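Local coordinates for protein 1,3-alpha-isomaltosidase (Kribbella flavida DSM 17836, PDB 5X3I) that hydrolyses the alpha-1,3-glucosidic linkages of the cyclic tetrasaccharide cyclobis-(1-6)-alpha-nigerosyl to yield isomaltose during intracellular breakdown of this starch-derived sugar, at residues G296-F299 with R300-S304; D319-D323 with L324-V328; L625-R628 with F629-R633. The protein carries 1 engineered substitution. All blocks are in the same frame, centred on the assembly; numbering follows the deposited sequence.

Contact 1. Residues G296-F299 with R300-S304; sequences GWVF and RLWAS
W297 and V298 meet W302 where a short 3-10 turn, residues 296-299, runs into strand 302-304, the first in order of the eight parallel strands of the family 31 TIM barrel. G296 opens the turn, its O accepting F299 N. W297 holds CG between its backbone N and carbonyl carbon (chi1 63°), which brings the far end of the indole round to W302, CZ3 lying 4.1 Å from W302 CZ2; its carbonyl O receives R300 N. V298 contributes most through its own carbonyl: O takes the indole N-H of W302 at 2.9 Å between O and NE1, and a bridging water also donates to it and to R300 O. F299 packs on helix 622-650, with CG2 of V298 over the centre of its ring. R300 extends to a salt bridge with E634, while W302 also stacks on F518. A leucine in place of W302 would probably leave V298 O without its indole donor and open a gap beside W297. The W302 bond is fairly straight, 160° at the hydrogen, and V298 O lies near the indole plane, 10° out of it.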
loop_
_atom_site.group_PDB
_atom_site.type_symbol
_atom_site.label_atom_id
_atom_site.label_comp_id
_atom_site.label_asym_id
_atom_site.label_seq_id
_atom_site.Cartn_x
_atom_site.Cartn_y
_atom_site.Cartn_z
ATOM N N GLY A 296 6.645 -21.318 -7.471
ATOM C CA GLY A 296 7.823 -20.774 -8.118
ATOM C C GLY A 296 7.545 -19.835 -9.270
ATOM O O GLY A 296 8.344 -18.944 -9.524
ATOM N N TRP A 297 6.416 -20.011 -9.957
ATOM C CA TRP A 297 6.139 -19.183 -11.134
ATOM C C TRP A 297 5.982 -17.689 -10.823
ATOM O O TRP A 297 6.122 -16.874 -11.728
ATOM C CB TRP A 297 4.893 -19.674 -11.900
ATOM C CG TRP A 297 3.564 -19.633 -11.171
ATOM C CD1 TRP A 297 2.913 -20.687 -10.599
ATOM C CD2 TRP A 297 2.707 -18.490 -10.984
ATOM N NE1 TRP A 297 1.716 -20.276 -10.060
ATOM C CE2 TRP A 297 1.567 -18.932 -10.283
ATOM C CE3 TRP A 297 2.791 -17.146 -11.344
ATOM C CZ2 TRP A 297 0.535 -18.077 -9.925
ATOM C CZ3 TRP A 297 1.753 -16.301 -10.996
ATOM C CH2 TRP A 297 0.646 -16.766 -10.294
ATOM N N VAL A 298 5.725 -17.325 -9.560
ATOM C CA VAL A 298 5.594 -15.898 -9.229
ATOM C C VAL A 298 6.924 -15.183 -9.429
ATOM O O VAL A 298 6.961 -13.964 -9.577
ATOM C CB VAL A 298 5.089 -15.640 -7.771
ATOM C CG1 VAL A 298 3.809 -16.393 -7.510
ATOM C CG2 VAL A 298 6.158 -15.980 -6.729
ATOM N N PHE A 299 8.010 -15.948 -9.495
ATOM C CA PHE A 299 9.322 -15.350 -9.683
ATOM C C PHE A 299 9.687 -15.072 -11.137
ATOM O O PHE A 299 10.759 -14.552 -11.417
ATOM C CB PHE A 299 10.384 -16.228 -9.033
ATOM C CG PHE A 299 10.311 -16.232 -7.544
ATOM C CD1 PHE A 299 10.454 -15.047 -6.834
ATOM C CD2 PHE A 299 10.093 -17.400 -6.846
ATOM C CE1 PHE A 299 10.384 -15.029 -5.452
ATOM C CE2 PHE A 299 10.030 -17.388 -5.456
ATOM C CZ PHE A 299 10.176 -16.207 -4.769
ATOM N N ARG A 300 8.787 -15.382 -12.062
ATOM C CA ARG A 300 9.027 -15.027 -13.448
ATOM C C ARG A 300 8.573 -13.594 -13.720
ATOM O O ARG A 300 7.981 -12.957 -12.858
ATOM C CB ARG A 300 8.305 -16.004 -14.377
ATOM C CG ARG A 300 8.688 -17.458 -14.145
ATOM C CD ARG A 300 7.972 -18.368 -15.109
ATOM N NE ARG A 300 8.386 -18.133 -16.483
ATOM C CZ ARG A 300 7.781 -18.657 -17.544
ATOM N NH1 ARG A 300 6.705 -19.425 -17.386
ATOM N NH2 ARG A 300 8.243 -18.410 -18.762
ATOM N N LEU A 301 8.802 -13.107 -14.931
ATOM C CA LEU A 301 8.438 -11.736 -15.253
ATOM C C LEU A 301 6.922 -11.576 -15.321
ATOM O O LEU A 301 6.226 -12.399 -15.929
ATOM C CB LEU A 301 9.068 -11.295 -16.572
ATOM C CG LEU A 301 8.559 -9.965 -17.146
ATOM C CD1 LEU A 301 8.896 -8.794 -16.215
ATOM C CD2 LEU A 301 9.112 -9.718 -18.561
ATOM N N TRP A 302 6.428 -10.530 -14.670
ATOM C CA TRP A 302 5.025 -10.133 -14.748
ATOM C C TRP A 302 4.842 -9.003 -15.754
ATOM O O TRP A 302 5.488 -7.959 -15.648
ATOM C CB TRP A 302 4.497 -9.679 -13.381
ATOM C CG TRP A 302 4.416 -10.728 -12.331
ATOM C CD1 TRP A 302 5.405 -11.582 -11.938
ATOM C CD2 TRP A 302 3.284 -11.023 -11.513
ATOM N NE1 TRP A 302 4.955 -12.391 -10.935
ATOM C CE2 TRP A 302 3.656 -12.069 -10.649
ATOM C CE3 TRP A 302 1.989 -10.497 -11.420
ATOM C CZ2 TRP A 302 2.787 -12.601 -9.702
ATOM C CZ3 TRP A 302 1.121 -11.030 -10.478
ATOM C CH2 TRP A 302 1.525 -12.074 -9.634
ATOM N N ALA A 303 3.948 -9.202 -16.715
ATOM C CA ALA A 303 3.678 -8.184 -17.716
ATOM C C ALA A 303 2.320 -7.576 -17.454
ATOM O O ALA A 303 1.388 -8.279 -17.073
ATOM C CB ALA A 303 3.745 -8.755 -19.121
ATOM N N SER A 304 2.225 -6.264 -17.630
ATOM C CA SER A 304 0.985 -5.563 -17.387
ATOM C C SER A 304 0.880 -4.265 -18.199
ATOM O O SER A 304 1.887 -3.638 -18.503
ATOM C CB SER A 304 0.864 -5.261 -15.879
ATOM O OG SER A 304 -0.389 -4.725 -15.542
HETATM O O HOH W 1 8.904 -12.138 -10.516
#

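Contact 2. Residues D319-D323 with L324-V328; sequences DTHRD and LAIPV
A Schellman motif ends helix 311-323 here, and H321 ties the last turn to the loop that leads into strand 330-333 of the barrel. T320 O still receives L324 N in the helical manner, but A325 takes a positive phi (56°) and the chain leaves the helix: I326 N bonds back to H321 O at 3.0 Å, and A325 N bonds to R322 O, the second of the two bonds that define the motif. The imidazole of H321 then grips the departing chain. Its ND1 donates to I326 O at 3.0 Å, with the oxygen almost in the ring plane and an angle of 163° at the hydrogen. CG2 of I326 packs beside the same nitrogen, and V328 CB sits over one face of the ring, 4.1 Å from its centroid, in a CH-pi contact. On the other side NE2 bonds to Y594 OH; with both nitrogens bonded, V328 over a face and W611 edge-to-face with it, the ring is probably held in one orientation. Next to the helix end, T320 and L324 lie side by side, CG2 of T320 3.7 Å from CD1 of L324, against W611 of helix 610-617. R322 NE makes a salt bridge with D323 OD1 at 2.8 Å, while D319 OD1, salt-bridged to R385, lies over one guanidinium face, a long 3.9 Å from R322 NH1 and held by charge only. The whole is a Schellman C-cap closing the helix of the beta-alpha-beta crossover from strand 302-304 to strand 330-333 of the TIM barrel.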
loop_
_atom_site.group_PDB
_atom_site.type_symbol
_atom_site.label_atom_id
_atom_site.label_comp_id
_atom_site.label_asym_id
_atom_site.label_seq_id
_atom_site.Cartn_x
_atom_site.Cartn_y
_atom_site.Cartn_z
ATOM N N ASP A 319 1.741 -12.169 -27.709
ATOM C CA ASP A 319 2.340 -12.685 -28.936
ATOM C C ASP A 319 3.656 -11.956 -29.198
ATOM O O ASP A 319 4.635 -12.566 -29.608
ATOM C CB ASP A 319 1.397 -12.540 -30.140
ATOM C CG ASP A 319 0.330 -13.620 -30.187
ATOM O OD1 ASP A 319 0.331 -14.509 -29.329
ATOM O OD2 ASP A 319 -0.514 -13.583 -31.099
ATOM N N THR A 320 3.686 -10.658 -28.912
ATOM C CA THR A 320 4.905 -9.895 -29.139
ATOM C C THR A 320 6.010 -10.352 -28.183
ATOM O O THR A 320 7.148 -10.510 -28.603
ATOM C CB THR A 320 4.670 -8.374 -29.017
ATOM O OG1 THR A 320 3.761 -7.957 -30.043
ATOM C CG2 THR A 320 5.978 -7.617 -29.196
ATOM N N HIS A 321 5.667 -10.593 -26.917
ATOM C CA HIS A 321 6.611 -11.179 -25.966
ATOM C C HIS A 321 7.212 -12.459 -26.537
ATOM O O HIS A 321 8.424 -12.655 -26.503
ATOM C CB HIS A 321 5.933 -11.497 -24.626
ATOM C CG HIS A 321 6.193 -10.484 -23.551
ATOM N ND1 HIS A 321 7.323 -10.509 -22.762
ATOM C CD2 HIS A 321 5.460 -9.428 -23.123
ATOM C CE1 HIS A 321 7.277 -9.507 -21.900
ATOM N NE2 HIS A 321 6.157 -8.838 -22.098
ATOM N N ARG A 322 6.346 -13.333 -27.046
ATOM C CA ARG A 322 6.788 -14.600 -27.621
ATOM C C ARG A 322 7.699 -14.378 -28.826
ATOM O O ARG A 322 8.756 -14.969 -28.920
ATOM C CB ARG A 322 5.590 -15.459 -28.050
ATOM C CG ARG A 322 5.996 -16.717 -28.825
ATOM C CD ARG A 322 4.862 -17.243 -29.702
ATOM N NE ARG A 322 4.438 -16.267 -30.697
ATOM C CZ ARG A 322 3.279 -16.327 -31.341
ATOM N NH1 ARG A 322 2.431 -17.323 -31.094
ATOM N NH2 ARG A 322 2.964 -15.398 -32.231
ATOM N N ASP A 323 7.279 -13.520 -29.745
ATOM C CA ASP A 323 8.021 -13.344 -30.985
ATOM C C ASP A 323 9.374 -12.668 -30.757
ATOM O O ASP A 323 10.314 -12.914 -31.500
ATOM C CB ASP A 323 7.183 -12.562 -31.996
ATOM C CG ASP A 323 5.945 -13.329 -32.432
ATOM O OD1 ASP A 323 5.939 -14.563 -32.319
ATOM O OD2 ASP A 323 4.975 -12.696 -32.861
ATOM N N LEU A 324 9.486 -11.855 -29.705
ATOM C CA LEU A 324 10.763 -11.222 -29.382
ATOM C C LEU A 324 11.576 -12.065 -28.403
ATOM O O LEU A 324 12.635 -11.656 -27.958
ATOM C CB LEU A 324 10.548 -9.811 -28.822
ATOM C CG LEU A 324 9.872 -8.806 -29.761
ATOM C CD1 LEU A 324 9.666 -7.439 -29.091
ATOM C CD2 LEU A 324 10.682 -8.646 -31.028
ATOM N N ALA A 325 11.062 -13.245 -28.073
ATOM C CA ALA A 325 11.741 -14.175 -27.183
ATOM C C ALA A 325 12.089 -13.539 -25.826
ATOM O O ALA A 325 13.162 -13.778 -25.284
ATOM C CB ALA A 325 12.995 -14.728 -27.854
ATOM N N ILE A 326 11.178 -12.717 -25.311
ATOM C CA ILE A 326 11.259 -12.198 -23.950
ATOM C C ILE A 326 10.311 -12.995 -23.074
ATOM O O ILE A 326 9.096 -12.834 -23.162
ATOM C CB ILE A 326 10.883 -10.707 -23.869
ATOM C CG1 ILE A 326 11.750 -9.879 -24.826
ATOM C CG2 ILE A 326 10.980 -10.207 -22.414
ATOM C CD1 ILE A 326 11.164 -8.506 -25.154
ATOM N N PRO A 327 10.867 -13.855 -22.222
ATOM C CA PRO A 327 10.051 -14.777 -21.426
ATOM C C PRO A 327 9.152 -14.013 -20.465
ATOM O O PRO A 327 9.610 -13.050 -19.876
ATOM C CB PRO A 327 11.085 -15.605 -20.660
ATOM C CG PRO A 327 12.377 -15.366 -21.327
ATOM C CD PRO A 327 12.305 -14.026 -21.975
ATOM N N VAL A 328 7.898 -14.419 -20.343
ATOM C CA VAL A 328 7.000 -13.819 -19.382
ATOM C C VAL A 328 6.241 -14.930 -18.660
ATOM O O VAL A 328 5.783 -15.876 -19.288
ATOM C CB VAL A 328 6.026 -12.825 -20.056
ATOM C CG1 VAL A 328 5.352 -13.468 -21.270
ATOM C CG2 VAL A 328 5.004 -12.336 -19.066
#

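Contact 3. Residues L625-R628 with F629-R633; sequences LFRR and FATLR
With CG placed beside its own backbone N (chi1 -60°), the ring of F629 folds back along helix 622-650 until one face lies against the carbonyl of L625. A comparable first torsion in T631 (chi1 -57°) sets OG1 opposite its carbonyl carbon and turns the hydroxyl back toward R627. The F629 ring meets L625 O off centre, the oxygen standing 3.2 Å above the ring plane and also 3.2 Å from CD2. F629 N donates to that same oxygen at 3.0 Å, while the ring face only packs on it, a close contact that goes with the helical bond. Farther out, CE2 of F629 touches CB of L625, and the ring rests on L580 and A584 of helix 576-586. F626 packs on L301 and on A583 of helix 576-586, its CE2 4.3 Å from CB of A630, whose N closes the next helical bond on F626 O. At the next residue, R627 O accepts twice: T631 N at 2.8 Å and T631 OG1 at 2.7 Å, the hydroxyl approaching from above the carbonyl plane. The side chain of R627 runs alongside T631, then its NH1 hydrogen-bonds to L324 O. CD2 of L625 lies over one face of the guanidinium of exposed R628. The hydroxyl proton of T631 is thus spent on the helix's own backbone, and two donors on R627 O would probably polarise that carbonyl.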
loop_
_atom_site.group_PDB
_atom_site.type_symbol
_atom_site.label_atom_id
_atom_site.label_comp_id
_atom_site.label_asym_id
_atom_site.label_seq_id
_atom_site.Cartn_x
_atom_site.Cartn_y
_atom_site.Cartn_z
ATOM N N LEU A 625 18.747 -5.953 -24.322
ATOM C CA LEU A 625 19.227 -5.954 -22.952
ATOM C C LEU A 625 18.126 -6.391 -21.981
ATOM O O LEU A 625 18.388 -7.145 -21.055
ATOM C CB LEU A 625 19.776 -4.585 -22.567
ATOM C CG LEU A 625 21.090 -4.191 -23.249
ATOM C CD1 LEU A 625 21.645 -2.913 -22.629
ATOM C CD2 LEU A 625 22.102 -5.310 -23.156
ATOM N N PHE A 626 16.899 -5.933 -22.204
ATOM C CA PHE A 626 15.795 -6.382 -21.369
ATOM C C PHE A 626 15.662 -7.899 -21.486
ATOM O O PHE A 626 15.506 -8.579 -20.487
ATOM C CB PHE A 626 14.484 -5.703 -21.746
ATOM C CG PHE A 626 13.366 -5.966 -20.777
ATOM C CD1 PHE A 626 13.057 -5.040 -19.786
ATOM C CD2 PHE A 626 12.621 -7.137 -20.849
ATOM C CE1 PHE A 626 12.029 -5.265 -18.890
ATOM C CE2 PHE A 626 11.586 -7.376 -19.955
ATOM C CZ PHE A 626 11.286 -6.436 -18.966
ATOM N N ARG A 627 15.748 -8.412 -22.712
ATOM C CA ARG A 627 15.697 -9.853 -22.953
ATOM C C ARG A 627 16.761 -10.582 -22.139
ATOM O O ARG A 627 16.469 -11.599 -21.518
ATOM C CB ARG A 627 15.857 -10.164 -24.448
ATOM C CG ARG A 627 15.711 -11.642 -24.810
ATOM C CD ARG A 627 15.445 -11.827 -26.323
ATOM N NE ARG A 627 16.417 -11.102 -27.127
ATOM C CZ ARG A 627 16.142 -10.388 -28.213
ATOM N NH1 ARG A 627 14.908 -10.302 -28.683
ATOM N NH2 ARG A 627 17.124 -9.764 -28.841
ATOM N N ARG A 628 17.982 -10.060 -22.129
ATOM C CA ARG A 628 19.042 -10.650 -21.309
ATOM C C ARG A 628 18.653 -10.705 -19.839
ATOM O O ARG A 628 18.824 -11.724 -19.184
ATOM C CB ARG A 628 20.353 -9.883 -21.448
ATOM C CG ARG A 628 21.088 -10.113 -22.743
ATOM C CD ARG A 628 22.573 -9.840 -22.548
ATOM N NE ARG A 628 23.149 -9.061 -23.639
ATOM C CZ ARG A 628 24.337 -8.469 -23.578
ATOM N NH1 ARG A 628 25.072 -8.566 -22.476
ATOM N NH2 ARG A 628 24.787 -7.775 -24.613
ATOM N N PHE A 629 18.128 -9.600 -19.327
ATOM C CA PHE A 629 17.723 -9.538 -17.930
ATOM C C PHE A 629 16.629 -10.560 -17.644
ATOM O O PHE A 629 16.699 -11.291 -16.667
ATOM C CB PHE A 629 17.243 -8.128 -17.566
ATOM C CG PHE A 629 18.291 -7.059 -17.756
ATOM C CD1 PHE A 629 19.623 -7.328 -17.533
ATOM C CD2 PHE A 629 17.936 -5.792 -18.157
ATOM C CE1 PHE A 629 20.577 -6.353 -17.711
ATOM C CE2 PHE A 629 18.892 -4.814 -18.333
ATOM C CZ PHE A 629 20.209 -5.099 -18.108
ATOM N N ALA A 630 15.628 -10.605 -18.516
ATOM C CA ALA A 630 14.496 -11.519 -18.339
ATOM C C ALA A 630 14.930 -12.983 -18.439
ATOM O O ALA A 630 14.427 -13.839 -17.716
ATOM C CB ALA A 630 13.417 -11.218 -19.350
ATOM N N THR A 631 15.885 -13.255 -19.321
ATOM C CA THR A 631 16.360 -14.616 -19.526
ATOM C C THR A 631 17.205 -15.075 -18.340
ATOM O O THR A 631 17.090 -16.207 -17.883
ATOM C CB THR A 631 17.176 -14.732 -20.833
ATOM O OG1 THR A 631 16.363 -14.303 -21.930
ATOM C CG2 THR A 631 17.583 -16.162 -21.074
ATOM N N LEU A 632 18.052 -14.180 -17.850
ATOM C CA LEU A 632 18.790 -14.414 -16.622
ATOM C C LEU A 632 17.823 -14.663 -15.452
ATOM O O LEU A 632 18.010 -15.590 -14.668
ATOM C CB LEU A 632 19.712 -13.224 -16.331
ATOM C CG LEU A 632 20.752 -13.422 -15.224
ATOM C CD1 LEU A 632 21.993 -12.584 -15.487
ATOM C CD2 LEU A 632 20.175 -13.064 -13.876
ATOM N N ARG A 633 16.792 -13.827 -15.354
ATOM C CA ARG A 633 15.728 -13.982 -14.359
ATOM C C ARG A 633 15.163 -15.411 -14.339
ATOM O O ARG A 633 15.050 -16.026 -13.286
ATOM C CB ARG A 633 14.596 -12.997 -14.641
ATOM C CG ARG A 633 13.404 -13.117 -13.693
ATOM C CD ARG A 633 13.722 -12.472 -12.353
ATOM N NE ARG A 633 12.627 -12.559 -11.382
ATOM C CZ ARG A 633 12.696 -12.044 -10.159
ATOM N NH1 ARG A 633 13.802 -11.391 -9.782
ATOM N NH2 ARG A 633 11.669 -12.169 -9.321
#

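The three contacts lie on the same side of the chain's centre, their own centres 12 to 14 Å apart. Contact 3, on helix 622-650, is joined to both others by arginines: R633 NE hydrogen-bonds to F299 O of contact 1 (2.7 Å) and R627 NH1 to L324 O of contact 2 (2.7 Å). Its F626 touches both others, CE2 lying 3.7 Å from L301 CD2 and 3.8 Å from I326 CG2. Contacts 1 and 2 touch directly, A303 CB meeting V328 CG2 at 3.8 Å. Contact 1 reaches closest to the active site: the W302 side chain is about 12 Å from that of A471, the engineered replacement of the probable nucleophile. Contacts 2 and 3 lie away from it.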